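Local coordinates for uncharacterized protein (Chondromyces crocatus, PDB 6I86) that is of unknown function but is encoded in the crocagin gene cluster and so probably takes part in the biosynthesis of this ribosomally made peptide natural product, at residues A[120-125]-A[149-154]; A[20-25]-A[90-95]; A[7-12]-A[61-66]. All blocks are in the same frame, centred on the assembly; numbering follows the deposited sequence.

In the fold
Contacts 1 and 3 lie in the same mixed five-stranded sheet, where strand 60-69 is the neighbour of strand 148-154, so their centres are only about 11 Å apart; Ile150 N lies 2.8 Å from Arg65 O, a probable hydrogen bond joining them. Contact 2 belongs to the second, antiparallel four-stranded sheet, with its centre about 17 Å from the centres of both others. The two sheets meet through apolar side chains: Phe20 of contact 2 reaches Ile150 of contact 1 and Val64 and Ile10 of contact 3, while Leu95 CD2 comes within 3.5 Å of Cys66 SG. A glycerol, probably from crystallisation, is bound at Arg121 in contact 1.

Contact 1 (A[120-125]-A[149-154]); sequences LREWSV and IITLWP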
ATOM      1  N   LEU A 120       1.177   4.946  -8.470  1.00 24.12           N
ATOM      2  CA  LEU A 120       2.363   5.690  -8.079  1.00 24.34           C
ATOM      3  C   LEU A 120       2.622   5.435  -6.602  1.00 21.05           C
ATOM      4  O   LEU A 120       1.781   5.755  -5.755  1.00 22.60           O
ATOM      5  CB  LEU A 120       2.196   7.185  -8.345  1.00 20.73           C
ATOM      6  CG  LEU A 120       3.431   8.031  -8.034  1.00 19.55           C
ATOM      7  CD1 LEU A 120       4.544   7.701  -9.022  1.00 23.33           C
ATOM      8  CD2 LEU A 120       3.091   9.516  -8.085  1.00 22.54           C
ATOM      9  N   ARG A 121       3.775   4.848  -6.299  1.00 19.82           N
ATOM     10  CA  ARG A 121       4.241   4.714  -4.927  1.00 19.69           C
ATOM     11  C   ARG A 121       5.198   5.857  -4.628  1.00 18.45           C
ATOM     12  O   ARG A 121       6.291   5.918  -5.199  1.00 23.24           O
ATOM     13  CB  ARG A 121       4.941   3.377  -4.692  1.00 20.55           C
ATOM     14  CG  ARG A 121       5.651   3.320  -3.342  1.00 37.01           C
ATOM     15  CD  ARG A 121       6.458   2.047  -3.169  1.00 39.60           C
ATOM     16  NE  ARG A 121       7.808   2.150  -3.711  1.00 44.76           N
ATOM     17  CZ  ARG A 121       8.873   2.458  -2.977  1.00 47.29           C
ATOM     18  NH1 ARG A 121       8.733   2.699  -1.679  1.00 32.29           N
ATOM     19  NH2 ARG A 121      10.074   2.527  -3.535  1.00 46.60           N
ATOM     20  N   GLU A 122       4.786   6.755  -3.742  1.00 20.70           N
ATOM     21  CA  GLU A 122       5.640   7.816  -3.231  1.00 17.92           C
ATOM     22  C   GLU A 122       5.941   7.521  -1.770  1.00 25.09           C
ATOM     23  O   GLU A 122       5.023   7.252  -0.989  1.00 22.97           O
ATOM     24  CB  GLU A 122       4.970   9.182  -3.367  1.00 21.67           C
ATOM     25  CG  GLU A 122       4.715   9.592  -4.801  1.00 21.10           C
ATOM     26  CD  GLU A 122       3.992  10.916  -4.911  1.00 23.25           C
ATOM     27  OE1 GLU A 122       4.629  11.911  -5.311  1.00 23.50           O
ATOM     28  OE2 GLU A 122       2.781  10.960  -4.596  1.00 21.42           O
ATOM     29  N   TRP A 123       7.219   7.563  -1.402  1.00 19.69           N
ATOM     30  CA  TRP A 123       7.613   7.230  -0.044  1.00 17.41           C
ATOM     31  C   TRP A 123       8.679   8.199   0.439  1.00 22.85           C
ATOM     32  O   TRP A 123       9.563   8.602  -0.324  1.00 24.81           O
ATOM     33  CB  TRP A 123       8.136   5.791   0.044  1.00 22.80           C
ATOM     34  CG  TRP A 123       8.191   5.273   1.438  1.00 22.82           C
ATOM     35  CD1 TRP A 123       9.262   5.298   2.281  1.00 25.98           C
ATOM     36  CD2 TRP A 123       7.122   4.661   2.162  1.00 23.03           C
ATOM     37  NE1 TRP A 123       8.928   4.730   3.485  1.00 25.33           N
ATOM     38  CE2 TRP A 123       7.617   4.331   3.438  1.00 24.87           C
ATOM     39  CE3 TRP A 123       5.793   4.356   1.855  1.00 28.12           C
ATOM     40  CZ2 TRP A 123       6.830   3.713   4.406  1.00 34.13           C
ATOM     41  CZ3 TRP A 123       5.015   3.745   2.814  1.00 31.27           C
ATOM     42  CH2 TRP A 123       5.534   3.428   4.075  1.00 28.16           C
ATOM     43  N   SER A 124       8.582   8.572   1.710  1.00 20.44           N
ATOM     44  CA  SER A 124       9.558   9.433   2.369  1.00 21.07           C
ATOM     45  C   SER A 124      10.309   8.583   3.389  1.00 20.79           C
ATOM     46  O   SER A 124       9.766   8.241   4.444  1.00 20.27           O
ATOM     47  CB  SER A 124       8.876  10.622   3.036  1.00 22.79           C
ATOM     48  OG  SER A 124       9.813  11.399   3.760  1.00 27.65           O
ATOM     49  N   VAL A 125      11.554   8.230   3.066  1.00 22.01           N
ATOM     50  CA  VAL A 125      12.400   7.538   4.035  1.00 20.58           C
ATOM     51  C   VAL A 125      12.672   8.438   5.233  1.00 21.47           C
ATOM     52  O   VAL A 125      12.787   7.960   6.370  1.00 24.04           O
ATOM     53  CB  VAL A 125      13.706   7.074   3.360  1.00 22.26           C
ATOM     54  CG1 VAL A 125      14.602   6.363   4.358  1.00 23.02           C
ATOM     55  CG2 VAL A 125      13.400   6.167   2.178  1.00 23.10           C
ATOM     56  N   ILE A 149       2.440   7.777   0.098  1.00 20.95           N
ATOM     57  CA  ILE A 149       1.173   8.016  -0.582  1.00 20.54           C
ATOM     58  C   ILE A 149       1.103   7.098  -1.793  1.00 21.27           C
ATOM     59  O   ILE A 149       2.011   7.103  -2.633  1.00 19.75           O
ATOM     60  CB  ILE A 149       1.010   9.490  -1.007  1.00 21.02           C
ATOM     61  CG1 ILE A 149       1.124  10.418   0.206  1.00 24.08           C
ATOM     62  CG2 ILE A 149      -0.329   9.696  -1.701  1.00 18.06           C
ATOM     63  CD1 ILE A 149       0.951  11.887  -0.128  1.00 24.85           C
ATOM     64  N   ILE A 150       0.033   6.314  -1.879  1.00 20.12           N
ATOM     65  CA  ILE A 150      -0.205   5.403  -2.993  1.00 18.99           C
ATOM     66  C   ILE A 150      -1.353   5.969  -3.814  1.00 20.20           C
ATOM     67  O   ILE A 150      -2.480   6.087  -3.318  1.00 18.75           O
ATOM     68  CB  ILE A 150      -0.527   3.980  -2.510  1.00 18.66           C
ATOM     69  CG1 ILE A 150       0.516   3.523  -1.491  1.00 36.24           C
ATOM     70  CG2 ILE A 150      -0.571   3.022  -3.685  1.00 22.60           C
ATOM     71  CD1 ILE A 150       1.933   3.629  -2.007  1.00 38.25           C
ATOM     72  N   THR A 151      -1.076   6.315  -5.067  1.00 20.08           N
ATOM     73  CA  THR A 151      -2.068   6.936  -5.932  1.00 15.93           C
ATOM     74  C   THR A 151      -2.393   6.011  -7.095  1.00 21.90           C
ATOM     75  O   THR A 151      -1.490   5.527  -7.784  1.00 19.43           O
ATOM     76  CB  THR A 151      -1.583   8.286  -6.461  1.00 18.91           C
ATOM     77  OG1 THR A 151      -1.205   9.122  -5.360  1.00 19.59           O
ATOM     78  CG2 THR A 151      -2.691   8.973  -7.246  1.00 19.62           C
ATOM     79  N   LEU A 152      -3.683   5.776  -7.307  1.00 15.90           N
ATOM     80  CA  LEU A 152      -4.173   4.963  -8.408  1.00 18.40           C
ATOM     81  C   LEU A 152      -4.895   5.851  -9.410  1.00 22.78           C
ATOM     82  O   LEU A 152      -5.581   6.803  -9.027  1.00 23.29           O
ATOM     83  CB  LEU A 152      -5.133   3.874  -7.909  1.00 20.80           C
ATOM     84  CG  LEU A 152      -4.625   2.585  -7.257  1.00 24.36           C
ATOM     85  CD1 LEU A 152      -3.829   2.849  -5.984  1.00 27.14           C
ATOM     86  CD2 LEU A 152      -5.798   1.654  -6.971  1.00 21.53           C
ATOM     87  N   TRP A 153      -4.736   5.540 -10.694  1.00 18.88           N
ATOM     88  CA  TRP A 153      -5.571   6.141 -11.723  1.00 22.06           C
ATOM     89  C   TRP A 153      -5.689   5.154 -12.872  1.00 24.81           C
ATOM     90  O   TRP A 153      -4.801   4.308 -13.051  1.00 26.09           O
ATOM     91  CB  TRP A 153      -5.031   7.506 -12.197  1.00 19.77           C
ATOM     92  CG  TRP A 153      -3.694   7.537 -12.877  1.00 25.76           C
ATOM     93  CD1 TRP A 153      -3.460   7.513 -14.220  1.00 27.52           C
ATOM     94  CD2 TRP A 153      -2.412   7.662 -12.249  1.00 19.03           C
ATOM     95  NE1 TRP A 153      -2.111   7.591 -14.467  1.00 22.44           N
ATOM     96  CE2 TRP A 153      -1.445   7.681 -13.273  1.00 20.82           C
ATOM     97  CE3 TRP A 153      -1.988   7.743 -10.918  1.00 17.47           C
ATOM     98  CZ2 TRP A 153      -0.079   7.777 -13.009  1.00 25.27           C
ATOM     99  CZ3 TRP A 153      -0.630   7.840 -10.658  1.00 22.52           C
ATOM    100  CH2 TRP A 153       0.307   7.858 -11.698  1.00 19.50           C
ATOM    101  N   PRO A 154      -6.778   5.207 -13.643  1.00 28.09           N
ATOM    102  CA  PRO A 154      -7.069   4.125 -14.593  1.00 34.53           C
ATOM    103  C   PRO A 154      -5.949   3.924 -15.602  1.00 41.87           C
ATOM    104  O   PRO A 154      -5.410   4.880 -16.163  1.00 32.03           O
ATOM    105  CB  PRO A 154      -8.358   4.596 -15.281  1.00 37.35           C
ATOM    106  CG  PRO A 154      -8.982   5.534 -14.308  1.00 37.57           C
ATOM    107  CD  PRO A 154      -7.833   6.234 -13.649  1.00 27.02           C
TER
HETATM  108  O   HOH W   1       1.278   8.678  -4.838  1.00 20.19           O
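Leu120 meets Trp153 at the rim of its indole: Leu120 CB lies near the ring plane, 3.7 Å from Trp153 CZ3, and does not stack on a face. Trp153 CG sits between its backbone N and carbonyl carbon (chi1 64°); the six-membered ring ends beside Leu120. On the same face, Glu122 and Thr151 are joined through a water. The water lies within hydrogen-bonding distance of Glu122 OE2 (2.7 Å), Ile149 O and Thr151 OG1 (2.6 Å); how its protons are shared among them is not settled. Glu122 reaches it with an extended chain, while its other oxygen, OE1, is held by the backbone N of Met77.

The opposite face carries Arg121 and Ile150, whose side chains cross obliquely. Ile150 CD1 comes up against the start of the arginine chain, 3.9 Å from Arg121 CA and 4.0 Å from Arg121 CG. Arg121 bends at chi3 (87°), and its guanidinium turns from strand 149-154 to a salt bridge with Glu84 and a hydrogen bond with a bound glycerol.

Between the faces, Leu120 pairs with Thr151 and Glu122 with Ile149 through two backbone hydrogen bonds each, Leu120 N to Thr151 O being 2.8 Å. Arg121 and Ile150 form the non-hydrogen-bonded pair between them, where Ile150 CA makes a CA-H...O contact of 3.4 Å with Leu120 O. This alternation is that of neighbouring antiparallel strands, here 115-123 and 148-154 inside the mixed five-stranded sheet.

Contact 2 (A[20-25]-A[90-95]); sequences FFDASC and LPSGRL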
ATOM      1  N   PHE A  20      -0.337  -4.466  -0.787  1.00 23.75           N
ATOM      2  CA  PHE A  20      -1.632  -3.988  -1.251  1.00 20.85           C
ATOM      3  C   PHE A  20      -2.133  -4.907  -2.353  1.00 18.72           C
ATOM      4  O   PHE A  20      -1.374  -5.265  -3.254  1.00 22.80           O
ATOM      5  CB  PHE A  20      -1.545  -2.559  -1.795  1.00 16.75           C
ATOM      6  CG  PHE A  20      -1.544  -1.498  -0.738  1.00 20.86           C
ATOM      7  CD1 PHE A  20      -1.007  -1.736   0.513  1.00 32.88           C
ATOM      8  CD2 PHE A  20      -2.088  -0.256  -0.999  1.00 38.45           C
ATOM      9  CE1 PHE A  20      -1.011  -0.755   1.481  1.00 34.49           C
ATOM     10  CE2 PHE A  20      -2.093   0.724  -0.037  1.00 37.66           C
ATOM     11  CZ  PHE A  20      -1.554   0.477   1.206  1.00 31.73           C
ATOM     12  N   PHE A  21      -3.412  -5.274  -2.295  1.00 18.08           N
ATOM     13  CA  PHE A  21      -3.943  -6.229  -3.259  1.00 20.38           C
ATOM     14  C   PHE A  21      -5.463  -6.200  -3.230  1.00 25.46           C
ATOM     15  O   PHE A  21      -6.080  -5.681  -2.294  1.00 26.82           O
ATOM     16  CB  PHE A  21      -3.438  -7.649  -2.977  1.00 22.63           C
ATOM     17  CG  PHE A  21      -3.467  -8.022  -1.520  1.00 23.36           C
ATOM     18  CD1 PHE A  21      -4.587  -8.621  -0.962  1.00 23.71           C
ATOM     19  CD2 PHE A  21      -2.375  -7.764  -0.703  1.00 27.56           C
ATOM     20  CE1 PHE A  21      -4.609  -8.963   0.381  1.00 25.39           C
ATOM     21  CE2 PHE A  21      -2.399  -8.096   0.643  1.00 24.77           C
ATOM     22  CZ  PHE A  21      -3.516  -8.696   1.184  1.00 24.56           C
ATOM     23  N   ASP A  22      -6.056  -6.775  -4.274  1.00 25.65           N
ATOM     24  CA  ASP A  22      -7.499  -6.955  -4.310  1.00 24.87           C
ATOM     25  C   ASP A  22      -7.916  -7.979  -3.265  1.00 30.89           C
ATOM     26  O   ASP A  22      -7.190  -8.937  -2.987  1.00 29.97           O
ATOM     27  CB  ASP A  22      -7.943  -7.402  -5.702  1.00 26.12           C
ATOM     28  CG  ASP A  22      -9.447  -7.345  -5.883  1.00 30.53           C
ATOM     29  OD1 ASP A  22     -10.138  -8.275  -5.419  1.00 28.29           O
ATOM     30  OD2 ASP A  22      -9.941  -6.371  -6.489  1.00 29.91           O
ATOM     31  N   ALA A  23      -9.098  -7.770  -2.681  1.00 27.24           N
ATOM     32  CA  ALA A  23      -9.563  -8.652  -1.616  1.00 25.22           C
ATOM     33  C   ALA A  23      -9.721 -10.087  -2.098  1.00 29.23           C
ATOM     34  O   ALA A  23      -9.633 -11.023  -1.295  1.00 29.64           O
ATOM     35  CB  ALA A  23     -10.883  -8.134  -1.050  1.00 24.75           C
ATOM     36  N   SER A  24      -9.955 -10.283  -3.393  1.00 25.50           N
ATOM     37  CA  SER A  24     -10.116 -11.609  -3.973  1.00 32.35           C
ATOM     38  C   SER A  24      -8.790 -12.273  -4.317  1.00 30.88           C
ATOM     39  O   SER A  24      -8.789 -13.432  -4.746  1.00 33.93           O
ATOM     40  CB  SER A  24     -10.992 -11.529  -5.228  1.00 32.19           C
ATOM     41  OG  SER A  24     -10.334 -10.818  -6.263  1.00 30.88           O
ATOM     42  N   CYS A  25      -7.667 -11.575  -4.142  1.00 26.51           N
ATOM     43  CA  CYS A  25      -6.370 -12.151  -4.469  1.00 27.00           C
ATOM     44  C   CYS A  25      -6.079 -13.351  -3.572  1.00 33.14           C
ATOM     45  O   CYS A  25      -6.499 -13.399  -2.412  1.00 27.81           O
ATOM     46  CB  CYS A  25      -5.268 -11.100  -4.321  1.00 26.55           C
ATOM     47  SG  CYS A  25      -3.623 -11.654  -4.837  1.00 29.36           S
ATOM     48  N   LEU A  90      -7.364  -4.987 -10.068  1.00 22.20           N
ATOM     49  CA  LEU A  90      -8.323  -5.140  -8.975  1.00 21.39           C
ATOM     50  C   LEU A  90      -9.605  -5.741  -9.535  1.00 29.42           C
ATOM     51  O   LEU A  90     -10.525  -5.006  -9.931  1.00 28.88           O
ATOM     52  CB  LEU A  90      -8.587  -3.801  -8.292  1.00 20.40           C
ATOM     53  CG  LEU A  90      -7.370  -3.140  -7.641  1.00 25.18           C
ATOM     54  CD1 LEU A  90      -7.693  -1.717  -7.212  1.00 23.64           C
ATOM     55  CD2 LEU A  90      -6.870  -3.958  -6.458  1.00 23.54           C
ATOM     56  N   PRO A  91      -9.711  -7.070  -9.583  1.00 31.15           N
ATOM     57  CA  PRO A  91     -10.897  -7.691 -10.199  1.00 31.63           C
ATOM     58  C   PRO A  91     -12.202  -7.373  -9.488  1.00 32.82           C
ATOM     59  O   PRO A  91     -13.255  -7.346 -10.139  1.00 34.41           O
ATOM     60  CB  PRO A  91     -10.572  -9.191 -10.140  1.00 33.42           C
ATOM     61  CG  PRO A  91      -9.080  -9.255 -10.021  1.00 30.63           C
ATOM     62  CD  PRO A  91      -8.687  -8.061  -9.217  1.00 25.75           C
ATOM     63  N   SER A  92     -12.173  -7.132  -8.177  1.00 27.13           N
ATOM     64  CA  SER A  92     -13.370  -6.761  -7.433  1.00 29.77           C
ATOM     65  C   SER A  92     -13.412  -5.288  -7.058  1.00 32.11           C
ATOM     66  O   SER A  92     -14.467  -4.803  -6.635  1.00 37.24           O
ATOM     67  CB  SER A  92     -13.493  -7.607  -6.155  1.00 28.17           C
ATOM     68  OG  SER A  92     -12.557  -7.191  -5.176  1.00 27.50           O
ATOM     69  N   GLY A  93     -12.303  -4.566  -7.202  1.00 28.57           N
ATOM     70  CA  GLY A  93     -12.237  -3.182  -6.791  1.00 26.07           C
ATOM     71  C   GLY A  93     -12.008  -2.964  -5.313  1.00 27.87           C
ATOM     72  O   GLY A  93     -11.842  -1.810  -4.895  1.00 25.70           O
ATOM     73  N   ARG A  94     -11.990  -4.025  -4.509  1.00 25.42           N
ATOM     74  CA  ARG A  94     -11.791  -3.910  -3.067  1.00 27.77           C
ATOM     75  C   ARG A  94     -10.295  -3.983  -2.782  1.00 29.14           C
ATOM     76  O   ARG A  94      -9.697  -5.063  -2.794  1.00 25.61           O
ATOM     77  CB  ARG A  94     -12.556  -5.002  -2.330  1.00 24.80           C
ATOM     78  CG  ARG A  94     -12.885  -4.644  -0.899  1.00 43.25           C
ATOM     79  CD  ARG A  94     -13.612  -5.770  -0.198  1.00 46.50           C
ATOM     80  NE  ARG A  94     -13.337  -5.759   1.234  1.00 46.74           N
ATOM     81  CZ  ARG A  94     -13.945  -4.953   2.096  1.00 54.29           C
ATOM     82  NH1 ARG A  94     -14.867  -4.100   1.667  1.00 46.41           N
ATOM     83  NH2 ARG A  94     -13.642  -5.001   3.387  1.00 53.25           N
ATOM     84  N   LEU A  95      -9.690  -2.827  -2.525  1.00 24.86           N
ATOM     85  CA  LEU A  95      -8.267  -2.736  -2.224  1.00 26.03           C
ATOM     86  C   LEU A  95      -8.060  -2.939  -0.728  1.00 24.37           C
ATOM     87  O   LEU A  95      -8.631  -2.207   0.087  1.00 21.80           O
ATOM     88  CB  LEU A  95      -7.717  -1.381  -2.665  1.00 23.91           C
ATOM     89  CG  LEU A  95      -6.237  -1.123  -2.415  1.00 23.50           C
ATOM     90  CD1 LEU A  95      -5.383  -2.036  -3.281  1.00 23.27           C
ATOM     91  CD2 LEU A  95      -5.918   0.336  -2.677  1.00 22.70           C
TER
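An Asx turn at Asp22, within a type I beta turn from Asp22 to Cys25, ends strand 17-22 and locks onto the bend that leads into strand 94-99 of the antiparallel four-stranded sheet. Asp22 and Leu95 form a non-hydrogen-bonded antiparallel pair. Asp22 CG stands anti to the backbone N (chi1 -169°), and the carboxylate reaches across to segment 90-95. Three donors grip OD1: Ser92 OG on the syn side at 2.7 Å, Ser24 N on the anti side at 2.9 Å, and Ser24 OG from above the carboxylate plane. Asp22 OD2 takes Ser92 N at 2.9 Å, on its syn side but 35° out of the plane, and a weak bond from Gly93 N. Both oxygens of this buried acid are thereby engaged. Ser92 OG also accepts from Arg94 N, an ST turn within 90-95.

Leu90 and Pro91 also touch the acid, Leu90 CD2 3.7 Å from Asp22 CB. Inside the turn, Ala23 N donates to Arg94 O at 2.8 Å, and Ala23 CB rests alongside the extended arginine chain, 3.7 Å from Arg94 CD.

Contact 3 (A[7-12]-A[61-66]); sequences VAEIIL and YFKVRC
Glu9 and Arg65 run next to each other in the same direction and are joined by a salt bridge. Arg65 comes side-on, its NE and NH2 each donating to Glu9 OE2 at 2.9 Å. The oxygen sits in the guanidinium plane, but both donors reach it from one face of the carboxylate, NH2 on the syn side and NE on the anti side; the two planes are 30° apart. A bend at chi3 (-57°) in Arg65 turns NE toward the acid. The other oxygen, Glu9 OE1, accepts from a water that also has a weak bond from Lys63 NZ. The ammonium itself is 4.4 Å from Glu9 OE1, too far for a salt bridge, and is hydrogen-bonded to Glu144 O.

Backbone bonds run the length of the contact. Ala8 with Cys66, Ile10 with Val64 and Leu12 with Phe62 are the hydrogen-bonded pairs of two antiparallel strands; Cys66 N to Ala8 O, at 2.8 Å, is nearly straight at 174°. This puts strand 4-14, outermost in the mixed five-stranded sheet, against strand 60-69, which pairs in turn with strand 148-154.

Apolar contacts divide between the faces. Beside Glu9, Ile11 follows the aliphatic chain of Lys63, Ile11 CD1 to Lys63 CE being 3.7 Å. Ile10 and Val64 are neighbours on the reverse face, with Ile10 CG1 4.1 Å from Val64 CB, and both touch Phe20 of strand 17-22. Leu12 CD1 meets a polar atom instead, the carbonyl Phe62 O, at 3.8 Å.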
ATOM      1  N   VAL A   7     -10.192   8.961  -1.095  1.00 18.68           N
ATOM      2  CA  VAL A   7      -9.002   9.098  -0.256  1.00 20.02           C
ATOM      3  C   VAL A   7      -9.247   8.381   1.066  1.00 27.20           C
ATOM      4  O   VAL A   7     -10.309   8.532   1.679  1.00 22.22           O
ATOM      5  CB  VAL A   7      -8.631  10.575   0.007  1.00 23.42           C
ATOM      6  CG1 VAL A   7      -7.328  10.666   0.788  1.00 20.85           C
ATOM      7  CG2 VAL A   7      -8.523  11.360  -1.297  1.00 23.28           C
ATOM      8  N   ALA A   8      -8.256   7.606   1.507  1.00 17.26           N
ATOM      9  CA  ALA A   8      -8.285   7.001   2.831  1.00 24.45           C
ATOM     10  C   ALA A   8      -6.857   6.807   3.321  1.00 25.39           C
ATOM     11  O   ALA A   8      -5.912   6.718   2.532  1.00 24.86           O
ATOM     12  CB  ALA A   8      -9.035   5.663   2.835  1.00 21.85           C
ATOM     13  N   GLU A   9      -6.712   6.744   4.643  1.00 23.62           N
ATOM     14  CA  GLU A   9      -5.424   6.511   5.278  1.00 22.07           C
ATOM     15  C   GLU A   9      -5.515   5.305   6.199  1.00 27.81           C
ATOM     16  O   GLU A   9      -6.539   5.086   6.855  1.00 22.88           O
ATOM     17  CB  GLU A   9      -4.955   7.729   6.088  1.00 28.75           C
ATOM     18  CG  GLU A   9      -4.688   8.977   5.269  1.00 45.40           C
ATOM     19  CD  GLU A   9      -4.337  10.165   6.140  1.00 47.81           C
ATOM     20  OE1 GLU A   9      -4.112   9.964   7.353  1.00 36.20           O
ATOM     21  OE2 GLU A   9      -4.288  11.298   5.616  1.00 53.80           O
ATOM     22  N   ILE A  10      -4.436   4.528   6.242  1.00 22.32           N
ATOM     23  CA  ILE A  10      -4.297   3.434   7.193  1.00 22.60           C
ATOM     24  C   ILE A  10      -3.010   3.634   7.978  1.00 26.15           C
ATOM     25  O   ILE A  10      -2.029   4.199   7.481  1.00 26.22           O
ATOM     26  CB  ILE A  10      -4.301   2.047   6.513  1.00 27.11           C
ATOM     27  CG1 ILE A  10      -3.127   1.913   5.543  1.00 22.97           C
ATOM     28  CG2 ILE A  10      -5.624   1.802   5.799  1.00 26.85           C
ATOM     29  CD1 ILE A  10      -2.991   0.528   4.944  1.00 27.45           C
ATOM     30  N   ILE A  11      -3.023   3.170   9.223  1.00 24.92           N
ATOM     31  CA  ILE A  11      -1.846   3.148  10.080  1.00 26.72           C
ATOM     32  C   ILE A  11      -1.662   1.713  10.543  1.00 30.77           C
ATOM     33  O   ILE A  11      -2.556   1.145  11.182  1.00 28.90           O
ATOM     34  CB  ILE A  11      -1.987   4.096  11.281  1.00 27.50           C
ATOM     35  CG1 ILE A  11      -2.273   5.524  10.814  1.00 28.49           C
ATOM     36  CG2 ILE A  11      -0.732   4.060  12.135  1.00 25.81           C
ATOM     37  CD1 ILE A  11      -2.502   6.492  11.951  1.00 37.72           C
ATOM     38  N   LEU A  12      -0.518   1.121  10.211  1.00 25.61           N
ATOM     39  CA  LEU A  12      -0.284  -0.270  10.566  1.00 22.11           C
ATOM     40  C   LEU A  12       1.187  -0.468  10.904  1.00 27.24           C
ATOM     41  O   LEU A  12       2.036   0.286  10.419  1.00 22.71           O
ATOM     42  CB  LEU A  12      -0.692  -1.230   9.435  1.00 23.44           C
ATOM     43  CG  LEU A  12      -0.596  -0.899   7.940  1.00 40.09           C
ATOM     44  CD1 LEU A  12       0.699  -0.199   7.553  1.00 45.70           C
ATOM     45  CD2 LEU A  12      -0.751  -2.189   7.152  1.00 32.00           C
ATOM     46  N   TYR A  61       5.580   1.843  12.983  1.00 23.79           N
ATOM     47  CA  TYR A  61       4.190   2.090  12.630  1.00 27.59           C
ATOM     48  C   TYR A  61       4.157   3.189  11.581  1.00 29.49           C
ATOM     49  O   TYR A  61       4.802   4.228  11.750  1.00 25.44           O
ATOM     50  CB  TYR A  61       3.365   2.508  13.848  1.00 28.12           C
ATOM     51  CG  TYR A  61       2.849   1.363  14.686  1.00 35.73           C
ATOM     52  CD1 TYR A  61       3.634   0.793  15.677  1.00 34.90           C
ATOM     53  CD2 TYR A  61       1.569   0.861  14.493  1.00 36.67           C
ATOM     54  CE1 TYR A  61       3.162  -0.248  16.452  1.00 40.14           C
ATOM     55  CE2 TYR A  61       1.087  -0.182  15.263  1.00 36.64           C
ATOM     56  CZ  TYR A  61       1.888  -0.734  16.240  1.00 40.79           C
ATOM     57  OH  TYR A  61       1.413  -1.773  17.010  1.00 49.60           O
ATOM     58  N   PHE A  62       3.409   2.966  10.506  1.00 23.72           N
ATOM     59  CA  PHE A  62       3.484   3.837   9.345  1.00 24.86           C
ATOM     60  C   PHE A  62       2.096   4.222   8.863  1.00 25.39           C
ATOM     61  O   PHE A  62       1.182   3.393   8.828  1.00 24.70           O
ATOM     62  CB  PHE A  62       4.275   3.160   8.224  1.00 19.27           C
ATOM     63  CG  PHE A  62       5.591   2.606   8.682  1.00 24.82           C
ATOM     64  CD1 PHE A  62       6.642   3.458   8.994  1.00 18.64           C
ATOM     65  CD2 PHE A  62       5.770   1.241   8.841  1.00 24.24           C
ATOM     66  CE1 PHE A  62       7.858   2.957   9.435  1.00 24.35           C
ATOM     67  CE2 PHE A  62       6.986   0.732   9.282  1.00 26.54           C
ATOM     68  CZ  PHE A  62       8.031   1.591   9.578  1.00 24.51           C
ATOM     69  N   LYS A  63       1.958   5.488   8.488  1.00 20.75           N
ATOM     70  CA  LYS A  63       0.713   6.036   7.970  1.00 17.28           C
ATOM     71  C   LYS A  63       0.811   6.094   6.451  1.00 20.77           C
ATOM     72  O   LYS A  63       1.705   6.753   5.906  1.00 22.20           O
ATOM     73  CB  LYS A  63       0.451   7.424   8.554  1.00 23.89           C
ATOM     74  CG  LYS A  63      -0.756   8.141   7.971  1.00 27.04           C
ATOM     75  CD  LYS A  63      -0.928   9.528   8.587  1.00 24.36           C
ATOM     76  CE  LYS A  63      -1.298   9.447  10.061  1.00 27.52           C
ATOM     77  NZ  LYS A  63      -1.422  10.798  10.682  1.00 32.71           N
ATOM     78  N   VAL A  64      -0.098   5.401   5.770  1.00 20.35           N
ATOM     79  CA  VAL A  64      -0.110   5.329   4.315  1.00 20.72           C
ATOM     80  C   VAL A  64      -1.426   5.911   3.825  1.00 22.30           C
ATOM     81  O   VAL A  64      -2.502   5.409   4.172  1.00 18.95           O
ATOM     82  CB  VAL A  64       0.073   3.890   3.808  1.00 21.36           C
ATOM     83  CG1 VAL A  64       0.142   3.867   2.285  1.00 21.16           C
ATOM     84  CG2 VAL A  64       1.320   3.268   4.414  1.00 20.14           C
ATOM     85  N   ARG A  65      -1.340   6.971   3.028  1.00 22.96           N
ATOM     86  CA  ARG A  65      -2.509   7.553   2.387  1.00 18.17           C
ATOM     87  C   ARG A  65      -2.667   6.951   0.999  1.00 18.51           C
ATOM     88  O   ARG A  65      -1.701   6.880   0.233  1.00 23.06           O
ATOM     89  CB  ARG A  65      -2.376   9.073   2.292  1.00 19.21           C
ATOM     90  CG  ARG A  65      -3.529   9.747   1.567  1.00 22.51           C
ATOM     91  CD  ARG A  65      -3.364  11.258   1.561  1.00 22.99           C
ATOM     92  NE  ARG A  65      -3.257  11.801   2.913  1.00 27.90           N
ATOM     93  CZ  ARG A  65      -2.633  12.936   3.212  1.00 26.59           C
ATOM     94  NH1 ARG A  65      -2.063  13.651   2.252  1.00 30.89           N
ATOM     95  NH2 ARG A  65      -2.581  13.357   4.467  1.00 27.49           N
ATOM     96  N   CYS A  66      -3.872   6.479   0.692  0.63 19.36           N
ATOM     97  CA  CYS A  66      -4.186   5.919  -0.615  0.63 19.07           C
ATOM     98  C   CYS A  66      -5.223   6.799  -1.295  0.63 17.27           C
ATOM     99  O   CYS A  66      -6.229   7.171  -0.680  0.63 18.06           O
ATOM    100  CB  CYS A  66      -4.705   4.487  -0.497  0.63 19.02           C
ATOM    101  SG  CYS A  66      -4.889   3.643  -2.086  0.63 22.60           S
TER
HETATM  102  O   HOH W   2      -3.038  12.545   8.229  1.00 44.59           O